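Local atomic coordinates of DNA helicase RecQ (Deinococcus radiodurans, PDB entry 4Q48), a protein that probably couples ATP hydrolysis to the unwinding of duplex DNA, moving in the 3'-5' direction, here represented by its catalytic core of helicase, zinc-binding and RQC domains. Residues Val204-Asp208 against Leu387-Glu392; Asp237-Cys243 against Gly287-Thr293; Leu313-Glu318 against Lys368-Leu373; Leu477-Tyr482 against Thr494-Ile500. All coordinates share one frame. Residue numbers count along the deposited sequence, not the author numbering.

In the fold
From the N terminus, Val204-Asp208 starts on the last residue of edge strand 202-204 of the first helicase sheet and runs into the loop after it. It meets Leu387-Glu392 in the zinc-binding domain, so interaction 1 closes a loop of 178 residues around the whole second helicase sheet. Interactions 2 and 3 both fall within that loop, one after the other. Interaction 2 pairs two strands of the second sheet. Interaction 3 joins the loop after strand 305-310 and the start of helix 317-324 to helix 359-376. Tyr389 links interactions 1 and 3, packing on Met317 and Ala371. Interaction 4 comes last and closes a short loop in the RQC domain. It touches interaction 3 through Ser479 and Asp370, and interaction 1 through Lys496 and His388.

Interaction 1: Val204-Asp208 against Leu387-Glu392; sequences VSSFD and LHYFGE
Phe207 lays its ring against Phe390, which places CB over one face. This CH-pi contact has Phe390 CB 3.8 Å from the centroid of the Phe207 ring, 5° off the normal. The two rings are nearly parallel, at 16°, but slid apart, with centroids 5.0 Å from each other, so they barely overlap. Both phenylalanines use chi1 m. Leu387 (m, t) adds CD2, 3.9 Å from Phe207 CB, and its CD1 lies 3.8 Å from Asp208 CB. Segment 204-208 is extended up to Ser206, and Phe207 then turns to phi/psi -92/-11. The CA atoms of Val204 and Glu392 are 6.5 Å apart, those of Phe207 and Leu387 6.6 Å. Helix 382-389 ends in a Schellman motif: Glu392 N bonds to Leu387 O at 3.0 Å and Gly391 N to His388 O at 2.9 Å, with Gly391 at phi/psi 85/6. The chain then releases Glu392, whose extended side chain (t, t) reaches across. Its OE1 accepts from Phe207 N at 2.7 Å, and its OE2 from Ser206 OG at 2.7 Å. Ser206 OG in turn accepts from Asp208 N at 3.1 Å, an ST turn. The contact joins the first helicase domain to the zinc-binding domain, and Asp208 forms a salt bridge with Arg383. Val204 CG1 packs 4.1 Å from Glu392 CB.

Interaction 2: Asp237-Cys243 against Gly287-Thr293; sequences DAGIVYC and GVIVCAT
Val241 (chi1 t) sits at the apolar centre, with CG2 4.0 Å from Ile289 CG2 and CB 4.1 Å from Cys291 SG. On the other face lie Ile240, Tyr242, Val290 and Ala292; Tyr242 CD1 is 4.5 Å from Ala292 CB. Strands 238-242 and 289-292 run parallel, their axes 4.7 Å apart and at 17°. The register pairs Ile240 with Val290, Val241 with Cys291 and Tyr242 with Ala292, at CA-CA distances of 4.9, 4.8 and 5.0 Å. Val290 N bonds to Gly239 O at 3.0 Å, Val241 N to Val290 O at 2.9 Å, Ala292 N to Val241 O at 3.1 Å and Cys243 N to Ala292 O at 2.8 Å. At the start, Gly239 N reaches Val288 O in a weak bond of 3.5 Å. These are neighbouring inner strands of the RecA-like sheet in the second helicase domain. Strand 305-310 flanks 238-242, and Tyr242 OH bonds to Arg326. Backbone bonds thus set the register, while apolar side chains pack on both faces, joined on one by the aromatic Tyr242.

Interaction 3: Leu313-Glu318 against Lys368-Leu373; sequences LPKSME and KLDALL
Glu318 OE2 and Lys368 NZ form a salt bridge with a very short hydrogen bond of 2.4 Å. Lys368 (m, m, t, t) points its CA-to-CB bond at the other segment, and Glu318 (m, p) bends its carboxylate to meet it. Lys368 NZ has further partners in Asp184, by a second salt bridge, and Tyr389. Ser316 (chi1 p, phi/psi -164/171) is the N-cap of helix 317-324, its OG accepting from Gly319 N; a weak bond joins Ser316 OG to Glu318 OE1 at 3.3 Å. Before the cap, Leu313 and Pro314 are extended. The CA atoms of Ser316 and Lys368 are 5.6 Å apart, as are those of Met317 and Leu372. The contact thus sets the start of a helix in the second helicase domain against the regular helix 359-376 of the zinc-binding region. Leu372 (t, p) is the chief apolar partner. Its CD1 lies 3.6 Å from Met317 SD, and its CD2 3.8 Å from Pro314 CD and 4.4 Å from Leu313 CD2. Met317 (m, m, m) also sets CG 4.2 Å from Ala371 CB. Farther from the salt bridge, Leu313 CD1 is 4.4 Å from Leu373 CD2.

Interaction 4: Leu477-Tyr482 against Thr494-Ile500; sequences LVSLGY and TGKSRGI
Three successive carbonyls just after helix 467-479 are taken up in turn by Lys496 and Thr494. Lys496 NZ, on a fully extended side chain (t, t, t, t), donates to Leu480 O at 3.2 Å. Thr494 OG1 (chi1 p) donates to Gly481 O at 2.8 Å, and Thr494 N to Tyr482 O at 3.3 Å with an angle of 166°. The helix stops in a Schellman motif. Gly481, at phi/psi 81/16, bonds through N to Val478 O at 3.0 Å, and Tyr482 N reaches Leu477 O in a weak bond of 2.8 Å. On the other side, Thr494 O accepts from Ser497 OG at 2.7 Å and from Ser497 N at 3.1 Å, as the chain coils towards helix 498-501. Both segments belong to the winged-helix RQC domain, and the short strands 483-484 and 492-493 lie between them in the chain. The CA atoms of Tyr482 and Ser497 are 4.9 Å apart. The Tyr482 ring (chi1 m) is held between two side chains: Ile500 CD1 lies 3.7 Å from its centroid in a CH-pi contact, and Lys496 CD covers the opposite face. Tyr482 OH is satisfied by Gln505. Ile500 (m, t) also brings CD1 to 3.9 Å from Leu477 CD2, and its side chain touches helix 414-426.

Interaction 1: Val204-Asp208 against Leu387-Glu392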
loop_
_atom_site.group_PDB
_atom_site.type_symbol
_atom_site.label_atom_id
_atom_site.label_comp_id
_atom_site.label_asym_id
_atom_site.label_seq_id
_atom_site.Cartn_x
_atom_site.Cartn_y
_atom_site.Cartn_z
ATOM N N VAL A 204 -1.022 -12.299 -2.919
ATOM C CA VAL A 204 -1.049 -10.954 -3.456
ATOM C C VAL A 204 -1.969 -10.950 -4.666
ATOM O O VAL A 204 -1.633 -11.512 -5.709
ATOM C CB VAL A 204 0.376 -10.481 -3.837
ATOM C CG1 VAL A 204 0.338 -9.086 -4.395
ATOM C CG2 VAL A 204 1.304 -10.510 -2.614
ATOM N N SER A 205 -3.146 -10.347 -4.529
ATOM C CA SER A 205 -4.023 -10.200 -5.685
ATOM C C SER A 205 -3.569 -8.941 -6.406
ATOM O O SER A 205 -2.979 -8.052 -5.781
ATOM C CB SER A 205 -5.494 -10.127 -5.276
ATOM O OG SER A 205 -6.288 -9.454 -6.250
ATOM N N SER A 206 -3.881 -8.810 -7.692
ATOM C CA SER A 206 -3.304 -7.692 -8.415
ATOM C C SER A 206 -3.840 -6.340 -7.963
ATOM O O SER A 206 -5.037 -6.165 -7.732
ATOM C CB SER A 206 -3.536 -7.853 -9.901
ATOM O OG SER A 206 -2.801 -6.887 -10.600
ATOM N N PHE A 207 -2.906 -5.401 -7.819
ATOM C CA PHE A 207 -3.192 -3.991 -7.559
ATOM C C PHE A 207 -3.291 -3.221 -8.881
ATOM O O PHE A 207 -3.720 -2.069 -8.932
ATOM C CB PHE A 207 -2.113 -3.392 -6.678
ATOM C CG PHE A 207 -2.191 -3.832 -5.254
ATOM C CD1 PHE A 207 -1.702 -5.087 -4.872
ATOM C CD2 PHE A 207 -2.747 -2.998 -4.278
ATOM C CE1 PHE A 207 -1.764 -5.502 -3.544
ATOM C CE2 PHE A 207 -2.813 -3.420 -2.943
ATOM C CZ PHE A 207 -2.316 -4.671 -2.581
ATOM N N ASP A 208 -2.882 -3.878 -9.955
ATOM C CA ASP A 208 -2.787 -3.198 -11.204
ATOM C C ASP A 208 -4.153 -2.670 -11.647
ATOM O O ASP A 208 -5.204 -3.238 -11.348
ATOM C CB ASP A 208 -2.199 -4.101 -12.282
ATOM C CG ASP A 208 -1.823 -3.329 -13.531
ATOM O OD1 ASP A 208 -1.725 -2.079 -13.442
ATOM O OD2 ASP A 208 -1.630 -3.970 -14.584
ATOM N N LEU A 387 3.822 -1.054 -8.400
ATOM C CA LEU A 387 3.208 -2.305 -7.997
ATOM C C LEU A 387 4.143 -3.066 -7.058
ATOM O O LEU A 387 3.684 -3.752 -6.135
ATOM C CB LEU A 387 2.847 -3.125 -9.240
ATOM C CG LEU A 387 1.727 -2.479 -10.100
ATOM C CD1 LEU A 387 1.387 -3.298 -11.320
ATOM C CD2 LEU A 387 0.469 -2.234 -9.297
ATOM N N HIS A 388 5.452 -2.894 -7.255
ATOM C CA HIS A 388 6.458 -3.545 -6.419
ATOM C C HIS A 388 6.353 -3.092 -4.954
ATOM O O HIS A 388 6.552 -3.873 -4.022
ATOM C CB HIS A 388 7.860 -3.256 -6.965
ATOM C CG HIS A 388 8.967 -3.659 -6.034
ATOM N ND1 HIS A 388 9.453 -4.953 -5.967
ATOM C CD2 HIS A 388 9.653 -2.951 -5.107
ATOM C CE1 HIS A 388 10.399 -5.017 -5.048
ATOM N NE2 HIS A 388 10.540 -3.817 -4.512
ATOM N N TYR A 389 6.017 -1.829 -4.753
ATOM C CA TYR A 389 5.834 -1.290 -3.412
ATOM C C TYR A 389 4.742 -2.066 -2.656
ATOM O O TYR A 389 4.799 -2.213 -1.441
ATOM C CB TYR A 389 5.464 0.176 -3.509
ATOM C CG TYR A 389 5.449 0.951 -2.223
ATOM C CD1 TYR A 389 6.634 1.439 -1.665
ATOM C CD2 TYR A 389 4.252 1.199 -1.551
ATOM C CE1 TYR A 389 6.625 2.169 -0.470
ATOM C CE2 TYR A 389 4.233 1.936 -0.352
ATOM C CZ TYR A 389 5.422 2.425 0.173
ATOM O OH TYR A 389 5.410 3.155 1.347
ATOM N N PHE A 390 3.756 -2.580 -3.381
ATOM C CA PHE A 390 2.674 -3.316 -2.745
ATOM C C PHE A 390 2.936 -4.823 -2.808
ATOM O O PHE A 390 2.059 -5.621 -2.490
ATOM C CB PHE A 390 1.317 -2.980 -3.407
ATOM C CG PHE A 390 0.930 -1.547 -3.282
ATOM C CD1 PHE A 390 0.406 -1.051 -2.094
ATOM C CD2 PHE A 390 1.139 -0.671 -4.333
ATOM C CE1 PHE A 390 0.080 0.299 -1.960
ATOM C CE2 PHE A 390 0.813 0.683 -4.216
ATOM C CZ PHE A 390 0.283 1.168 -3.025
ATOM N N GLY A 391 4.146 -5.212 -3.184
ATOM C CA GLY A 391 4.493 -6.615 -3.195
ATOM C C GLY A 391 4.103 -7.374 -4.445
ATOM O O GLY A 391 4.251 -8.592 -4.504
ATOM N N GLU A 392 3.594 -6.673 -5.450
ATOM C CA GLU A 392 3.285 -7.310 -6.725
ATOM C C GLU A 392 4.439 -7.094 -7.701
ATOM O O GLU A 392 4.944 -5.980 -7.819
ATOM C CB GLU A 392 1.987 -6.760 -7.311
ATOM C CG GLU A 392 1.674 -7.245 -8.717
ATOM C CD GLU A 392 0.253 -6.893 -9.146
ATOM O OE1 GLU A 392 -0.441 -6.201 -8.377
ATOM O OE2 GLU A 392 -0.162 -7.285 -10.258
#

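Interaction 2: Asp237-Cys243 against Gly287-Thr293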
loop_
_atom_site.group_PDB
_atom_site.type_symbol
_atom_site.label_atom_id
_atom_site.label_comp_id
_atom_site.label_asym_id
_atom_site.label_seq_id
_atom_site.Cartn_x
_atom_site.Cartn_y
_atom_site.Cartn_z
ATOM N N ASP A 237 -14.480 16.071 -19.734
ATOM C CA ASP A 237 -14.665 14.873 -18.921
ATOM C C ASP A 237 -14.631 15.149 -17.428
ATOM O O ASP A 237 -14.141 16.193 -16.996
ATOM C CB ASP A 237 -13.600 13.844 -19.280
ATOM C CG ASP A 237 -13.754 13.323 -20.710
ATOM O OD1 ASP A 237 -14.889 13.411 -21.283
ATOM O OD2 ASP A 237 -12.727 12.841 -21.257
ATOM N N ALA A 238 -15.161 14.221 -16.636
ATOM C CA ALA A 238 -15.054 14.343 -15.181
ATOM C C ALA A 238 -13.654 13.972 -14.741
ATOM O O ALA A 238 -13.081 12.992 -15.212
ATOM C CB ALA A 238 -16.052 13.490 -14.482
ATOM N N GLY A 239 -13.089 14.792 -13.866
ATOM C CA GLY A 239 -11.783 14.515 -13.321
ATOM C C GLY A 239 -11.653 15.075 -11.929
ATOM O O GLY A 239 -12.415 15.950 -11.529
ATOM N N ILE A 240 -10.671 14.565 -11.196
ATOM C CA ILE A 240 -10.300 15.091 -9.890
ATOM C C ILE A 240 -8.909 15.709 -9.957
ATOM O O ILE A 240 -8.009 15.103 -10.500
ATOM C CB ILE A 240 -10.282 14.005 -8.821
ATOM C CG1 ILE A 240 -11.585 13.209 -8.842
ATOM C CG2 ILE A 240 -10.003 14.633 -7.465
ATOM C CD1 ILE A 240 -11.570 11.951 -7.940
ATOM N N VAL A 241 -8.749 16.927 -9.449
ATOM C CA VAL A 241 -7.437 17.558 -9.308
ATOM C C VAL A 241 -7.069 17.676 -7.848
ATOM O O VAL A 241 -7.722 18.414 -7.125
ATOM C CB VAL A 241 -7.412 18.969 -9.912
ATOM C CG1 VAL A 241 -6.052 19.626 -9.678
ATOM C CG2 VAL A 241 -7.803 18.932 -11.379
ATOM N N TYR A 242 -6.036 16.974 -7.397
ATOM C CA TYR A 242 -5.623 17.059 -5.989
ATOM C C TYR A 242 -4.584 18.151 -5.701
ATOM O O TYR A 242 -3.550 18.225 -6.367
ATOM C CB TYR A 242 -5.051 15.738 -5.556
ATOM C CG TYR A 242 -6.064 14.655 -5.412
ATOM C CD1 TYR A 242 -6.911 14.604 -4.304
ATOM C CD2 TYR A 242 -6.146 13.640 -6.349
ATOM C CE1 TYR A 242 -7.835 13.575 -4.152
ATOM C CE2 TYR A 242 -7.057 12.605 -6.197
ATOM C CZ TYR A 242 -7.900 12.584 -5.109
ATOM O OH TYR A 242 -8.806 11.558 -4.991
ATOM N N CYS A 243 -4.840 18.989 -4.705
ATOM C CA CYS A 243 -3.837 19.977 -4.277
ATOM C C CYS A 243 -3.526 19.801 -2.799
ATOM O O CYS A 243 -4.318 19.185 -2.067
ATOM C CB CYS A 243 -4.298 21.403 -4.557
ATOM S SG CYS A 243 -4.655 21.726 -6.293
ATOM N N GLY A 287 -19.115 15.739 -16.791
ATOM C CA GLY A 287 -18.116 16.735 -17.100
ATOM C C GLY A 287 -17.822 17.717 -15.995
ATOM O O GLY A 287 -17.396 18.826 -16.292
ATOM N N VAL A 288 -18.057 17.325 -14.744
ATOM C CA VAL A 288 -17.642 18.126 -13.590
ATOM C C VAL A 288 -16.231 17.762 -13.040
ATOM O O VAL A 288 -15.897 16.594 -12.880
ATOM C CB VAL A 288 -18.685 18.031 -12.457
ATOM C CG1 VAL A 288 -18.077 18.360 -11.090
ATOM C CG2 VAL A 288 -19.889 18.924 -12.772
ATOM N N ILE A 289 -15.388 18.763 -12.805
ATOM C CA ILE A 289 -14.081 18.548 -12.176
ATOM C C ILE A 289 -14.024 18.988 -10.716
ATOM O O ILE A 289 -14.289 20.149 -10.415
ATOM C CB ILE A 289 -12.982 19.310 -12.907
ATOM C CG1 ILE A 289 -12.821 18.771 -14.333
ATOM C CG2 ILE A 289 -11.698 19.226 -12.122
ATOM C CD1 ILE A 289 -11.783 19.484 -15.127
ATOM N N VAL A 290 -13.652 18.084 -9.810
ATOM C CA VAL A 290 -13.565 18.437 -8.392
ATOM C C VAL A 290 -12.107 18.716 -8.000
ATOM O O VAL A 290 -11.200 17.993 -8.421
ATOM C CB VAL A 290 -14.123 17.304 -7.476
ATOM C CG1 VAL A 290 -13.772 17.553 -6.017
ATOM C CG2 VAL A 290 -15.626 17.155 -7.624
ATOM N N CYS A 291 -11.866 19.785 -7.244
ATOM C CA CYS A 291 -10.544 20.002 -6.656
ATOM C C CYS A 291 -10.567 19.735 -5.162
ATOM O O CYS A 291 -11.369 20.336 -4.434
ATOM C CB CYS A 291 -10.028 21.414 -6.907
ATOM S SG CYS A 291 -9.928 21.875 -8.606
ATOM N N ALA A 292 -9.667 18.862 -4.708
ATOM C CA ALA A 292 -9.660 18.391 -3.321
ATOM C C ALA A 292 -8.235 18.208 -2.771
ATOM O O ALA A 292 -7.271 18.168 -3.535
ATOM C CB ALA A 292 -10.442 17.087 -3.215
ATOM N N THR A 293 -8.111 18.058 -1.451
ATOM C CA THR A 293 -6.804 17.898 -0.800
ATOM C C THR A 293 -6.466 16.426 -0.597
ATOM O O THR A 293 -5.394 15.970 -1.001
ATOM C CB THR A 293 -6.751 18.616 0.569
ATOM O OG1 THR A 293 -7.973 18.381 1.278
ATOM C CG2 THR A 293 -6.576 20.107 0.379
#

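Interaction 3: Leu313-Glu318 against Lys368-Leu373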
loop_
_atom_site.group_PDB
_atom_site.type_symbol
_atom_site.label_atom_id
_atom_site.label_comp_id
_atom_site.label_asym_id
_atom_site.label_seq_id
_atom_site.Cartn_x
_atom_site.Cartn_y
_atom_site.Cartn_z
ATOM N N LEU A 313 3.001 16.867 -4.616
ATOM C CA LEU A 313 3.321 15.518 -4.197
ATOM C C LEU A 313 2.300 15.018 -3.200
ATOM O O LEU A 313 1.938 15.734 -2.259
ATOM C CB LEU A 313 4.709 15.461 -3.597
ATOM C CG LEU A 313 5.846 15.390 -4.597
ATOM C CD1 LEU A 313 7.160 15.328 -3.821
ATOM C CD2 LEU A 313 5.663 14.183 -5.500
ATOM N N PRO A 314 1.842 13.776 -3.386
ATOM C CA PRO A 314 0.989 13.148 -2.382
ATOM C C PRO A 314 1.804 12.893 -1.119
ATOM O O PRO A 314 3.013 13.090 -1.161
ATOM C CB PRO A 314 0.576 11.840 -3.040
ATOM C CG PRO A 314 1.116 11.882 -4.421
ATOM C CD PRO A 314 2.217 12.837 -4.449
ATOM N N LYS A 315 1.179 12.450 -0.033
ATOM C CA LYS A 315 1.930 12.217 1.201
ATOM C C LYS A 315 2.646 10.862 1.185
ATOM O O LYS A 315 3.598 10.639 1.927
ATOM C CB LYS A 315 1.013 12.301 2.430
ATOM C CG LYS A 315 0.046 13.481 2.413
ATOM C CD LYS A 315 -0.257 13.986 3.840
ATOM C CE LYS A 315 -1.559 14.817 3.950
ATOM N NZ LYS A 315 -2.387 14.655 5.206
ATOM N N SER A 316 2.187 9.955 0.340
ATOM C CA SER A 316 2.789 8.644 0.260
ATOM C C SER A 316 2.399 7.893 -1.009
ATOM O O SER A 316 1.501 8.318 -1.743
ATOM C CB SER A 316 2.381 7.840 1.482
ATOM O OG SER A 316 0.979 7.652 1.487
ATOM N N MET A 317 3.063 6.760 -1.237
ATOM C CA MET A 317 2.690 5.834 -2.299
ATOM C C MET A 317 1.286 5.260 -2.056
ATOM O O MET A 317 0.511 5.081 -3.000
ATOM C CB MET A 317 3.707 4.692 -2.420
ATOM C CG MET A 317 5.045 5.082 -3.020
ATOM S SD MET A 317 4.925 5.582 -4.741
ATOM C CE MET A 317 5.118 4.009 -5.573
ATOM N N GLU A 318 0.972 4.949 -0.799
ATOM C CA GLU A 318 -0.368 4.473 -0.437
ATOM C C GLU A 318 -1.433 5.480 -0.875
ATOM O O GLU A 318 -2.385 5.125 -1.578
ATOM C CB GLU A 318 -0.489 4.275 1.072
ATOM C CG GLU A 318 0.330 3.169 1.665
ATOM C CD GLU A 318 1.725 3.639 2.039
ATOM O OE1 GLU A 318 2.223 4.606 1.414
ATOM O OE2 GLU A 318 2.303 3.073 2.996
ATOM N N LYS A 368 8.802 6.929 3.486
ATOM C CA LYS A 368 7.598 7.136 2.683
ATOM C C LYS A 368 7.954 7.993 1.504
ATOM O O LYS A 368 7.649 7.648 0.366
ATOM C CB LYS A 368 6.475 7.813 3.471
ATOM C CG LYS A 368 5.732 6.943 4.468
ATOM C CD LYS A 368 5.461 5.535 3.932
ATOM C CE LYS A 368 4.633 4.697 4.921
ATOM N NZ LYS A 368 4.286 3.341 4.391
ATOM N N LEU A 369 8.641 9.096 1.800
ATOM C CA LEU A 369 9.077 10.065 0.808
ATOM C C LEU A 369 10.116 9.470 -0.139
ATOM O O LEU A 369 10.106 9.760 -1.329
ATOM C CB LEU A 369 9.646 11.307 1.489
ATOM C CG LEU A 369 10.297 12.281 0.508
ATOM C CD1 LEU A 369 9.220 12.856 -0.400
ATOM C CD2 LEU A 369 11.090 13.354 1.198
ATOM N N ASP A 370 11.034 8.668 0.397
ATOM C CA ASP A 370 12.074 8.055 -0.429
ATOM C C ASP A 370 11.442 7.095 -1.427
ATOM O O ASP A 370 11.851 7.017 -2.590
ATOM C CB ASP A 370 13.101 7.315 0.426
ATOM C CG ASP A 370 14.165 6.608 -0.420
ATOM O OD1 ASP A 370 15.121 7.265 -0.946
ATOM O OD2 ASP A 370 14.010 5.368 -0.580
ATOM N N ALA A 371 10.445 6.363 -0.955
ATOM C CA ALA A 371 9.732 5.465 -1.803
ATOM C C ALA A 371 9.107 6.275 -2.932
ATOM O O ALA A 371 9.315 5.967 -4.117
ATOM C CB ALA A 371 8.693 4.737 -1.032
ATOM N N LEU A 372 8.397 7.344 -2.567
ATOM C CA LEU A 372 7.649 8.113 -3.541
ATOM C C LEU A 372 8.559 8.736 -4.610
ATOM O O LEU A 372 8.329 8.577 -5.814
ATOM C CB LEU A 372 6.840 9.191 -2.819
ATOM C CG LEU A 372 5.893 10.041 -3.666
ATOM C CD1 LEU A 372 5.037 9.161 -4.568
ATOM C CD2 LEU A 372 5.001 10.817 -2.731
ATOM N N LEU A 373 9.626 9.391 -4.150
ATOM C CA LEU A 373 10.645 9.959 -5.026
ATOM C C LEU A 373 11.292 8.909 -5.933
ATOM O O LEU A 373 11.565 9.166 -7.109
ATOM C CB LEU A 373 11.711 10.670 -4.192
ATOM C CG LEU A 373 11.263 11.992 -3.561
ATOM C CD1 LEU A 373 12.403 12.658 -2.839
ATOM C CD2 LEU A 373 10.758 12.925 -4.628
#

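Interaction 4: Leu477-Tyr482 against Thr494-Ile500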
loop_
_atom_site.group_PDB
_atom_site.type_symbol
_atom_site.label_atom_id
_atom_site.label_comp_id
_atom_site.label_asym_id
_atom_site.label_seq_id
_atom_site.Cartn_x
_atom_site.Cartn_y
_atom_site.Cartn_z
ATOM N N LEU A 477 20.458 0.929 -5.235
ATOM C CA LEU A 477 20.194 -0.487 -4.990
ATOM C C LEU A 477 19.346 -0.630 -3.743
ATOM O O LEU A 477 18.488 -1.515 -3.659
ATOM C CB LEU A 477 21.489 -1.285 -4.854
ATOM C CG LEU A 477 22.203 -1.551 -6.180
ATOM C CD1 LEU A 477 23.628 -2.050 -5.949
ATOM C CD2 LEU A 477 21.407 -2.511 -7.008
ATOM N N VAL A 478 19.561 0.260 -2.782
ATOM C CA VAL A 478 18.765 0.218 -1.564
ATOM C C VAL A 478 17.342 0.605 -1.911
ATOM O O VAL A 478 16.403 -0.126 -1.563
ATOM C CB VAL A 478 19.312 1.138 -0.444
ATOM C CG1 VAL A 478 18.333 1.181 0.718
ATOM C CG2 VAL A 478 20.653 0.628 0.039
ATOM N N SER A 479 17.178 1.740 -2.593
ATOM C CA SER A 479 15.831 2.238 -2.895
ATOM C C SER A 479 14.991 1.278 -3.686
ATOM O O SER A 479 13.790 1.214 -3.468
ATOM C CB SER A 479 15.878 3.557 -3.640
ATOM O OG SER A 479 16.275 4.567 -2.746
ATOM N N LEU A 480 15.617 0.507 -4.571
ATOM C CA LEU A 480 14.867 -0.387 -5.434
ATOM C C LEU A 480 14.699 -1.783 -4.795
ATOM O O LEU A 480 14.053 -2.683 -5.363
ATOM C CB LEU A 480 15.544 -0.456 -6.803
ATOM C CG LEU A 480 15.442 0.888 -7.571
ATOM C CD1 LEU A 480 16.425 1.040 -8.737
ATOM C CD2 LEU A 480 14.018 1.164 -8.074
ATOM N N GLY A 481 15.251 -1.946 -3.590
ATOM C CA GLY A 481 15.120 -3.188 -2.842
ATOM C C GLY A 481 16.083 -4.300 -3.258
ATOM O O GLY A 481 15.867 -5.467 -2.924
ATOM N N TYR A 482 17.140 -3.949 -3.993
ATOM C CA TYR A 482 18.186 -4.924 -4.243
ATOM C C TYR A 482 19.026 -5.045 -3.000
ATOM O O TYR A 482 19.607 -6.095 -2.738
ATOM C CB TYR A 482 19.044 -4.533 -5.417
ATOM C CG TYR A 482 18.323 -4.621 -6.728
ATOM C CD1 TYR A 482 18.139 -5.842 -7.362
ATOM C CD2 TYR A 482 17.792 -3.484 -7.326
ATOM C CE1 TYR A 482 17.470 -5.910 -8.557
ATOM C CE2 TYR A 482 17.128 -3.560 -8.503
ATOM C CZ TYR A 482 16.972 -4.763 -9.112
ATOM O OH TYR A 482 16.301 -4.813 -10.302
ATOM N N THR A 494 19.212 -8.637 -0.690
ATOM C CA THR A 494 17.901 -9.284 -0.639
ATOM C C THR A 494 17.777 -10.397 -1.690
ATOM O O THR A 494 18.670 -10.579 -2.522
ATOM C CB THR A 494 16.771 -8.301 -0.879
ATOM O OG1 THR A 494 16.712 -8.015 -2.284
ATOM C CG2 THR A 494 16.968 -7.020 -0.078
ATOM N N GLY A 495 16.668 -11.137 -1.649
ATOM C CA GLY A 495 16.392 -12.121 -2.678
ATOM C C GLY A 495 16.396 -11.527 -4.069
ATOM O O GLY A 495 16.996 -12.102 -4.978
ATOM N N LYS A 496 15.769 -10.355 -4.214
ATOM C CA LYS A 496 15.673 -9.612 -5.478
ATOM C C LYS A 496 17.053 -9.395 -6.143
ATOM O O LYS A 496 17.156 -9.125 -7.337
ATOM C CB LYS A 496 14.960 -8.259 -5.244
ATOM C CG LYS A 496 14.419 -7.594 -6.504
ATOM C CD LYS A 496 13.855 -6.173 -6.302
ATOM C CE LYS A 496 13.048 -5.763 -7.573
ATOM N NZ LYS A 496 12.959 -4.275 -7.855
ATOM N N SER A 497 18.114 -9.552 -5.379
ATOM C CA SER A 497 19.456 -9.360 -5.902
ATOM C C SER A 497 19.848 -10.332 -7.018
ATOM O O SER A 497 20.796 -10.056 -7.758
ATOM C CB SER A 497 20.476 -9.475 -4.768
ATOM O OG SER A 497 20.631 -10.849 -4.407
ATOM N N ARG A 498 19.170 -11.480 -7.112
ATOM C CA ARG A 498 19.491 -12.485 -8.141
ATOM C C ARG A 498 19.218 -11.873 -9.520
ATOM O O ARG A 498 19.869 -12.212 -10.521
ATOM C CB ARG A 498 18.682 -13.767 -7.937
ATOM C CG ARG A 498 19.288 -15.020 -8.569
ATOM C CD ARG A 498 18.333 -16.232 -8.548
ATOM N NE ARG A 498 18.313 -16.939 -9.835
ATOM C CZ ARG A 498 19.272 -17.773 -10.253
ATOM N NH1 ARG A 498 20.342 -18.009 -9.505
ATOM N NH2 ARG A 498 19.180 -18.374 -11.433
ATOM N N GLY A 499 18.258 -10.947 -9.548
ATOM C CA GLY A 499 17.863 -10.284 -10.775
ATOM C C GLY A 499 19.043 -9.672 -11.489
ATOM O O GLY A 499 19.264 -9.928 -12.687
ATOM N N ILE A 500 19.839 -8.897 -10.762
ATOM C CA ILE A 500 20.977 -8.265 -11.393
ATOM C C ILE A 500 22.122 -9.259 -11.521
ATOM O O ILE A 500 22.841 -9.286 -12.522
ATOM C CB ILE A 500 21.379 -6.997 -10.621
ATOM C CG1 ILE A 500 20.281 -5.948 -10.833
ATOM C CG2 ILE A 500 22.700 -6.425 -11.124
ATOM C CD1 ILE A 500 20.549 -4.587 -10.252
#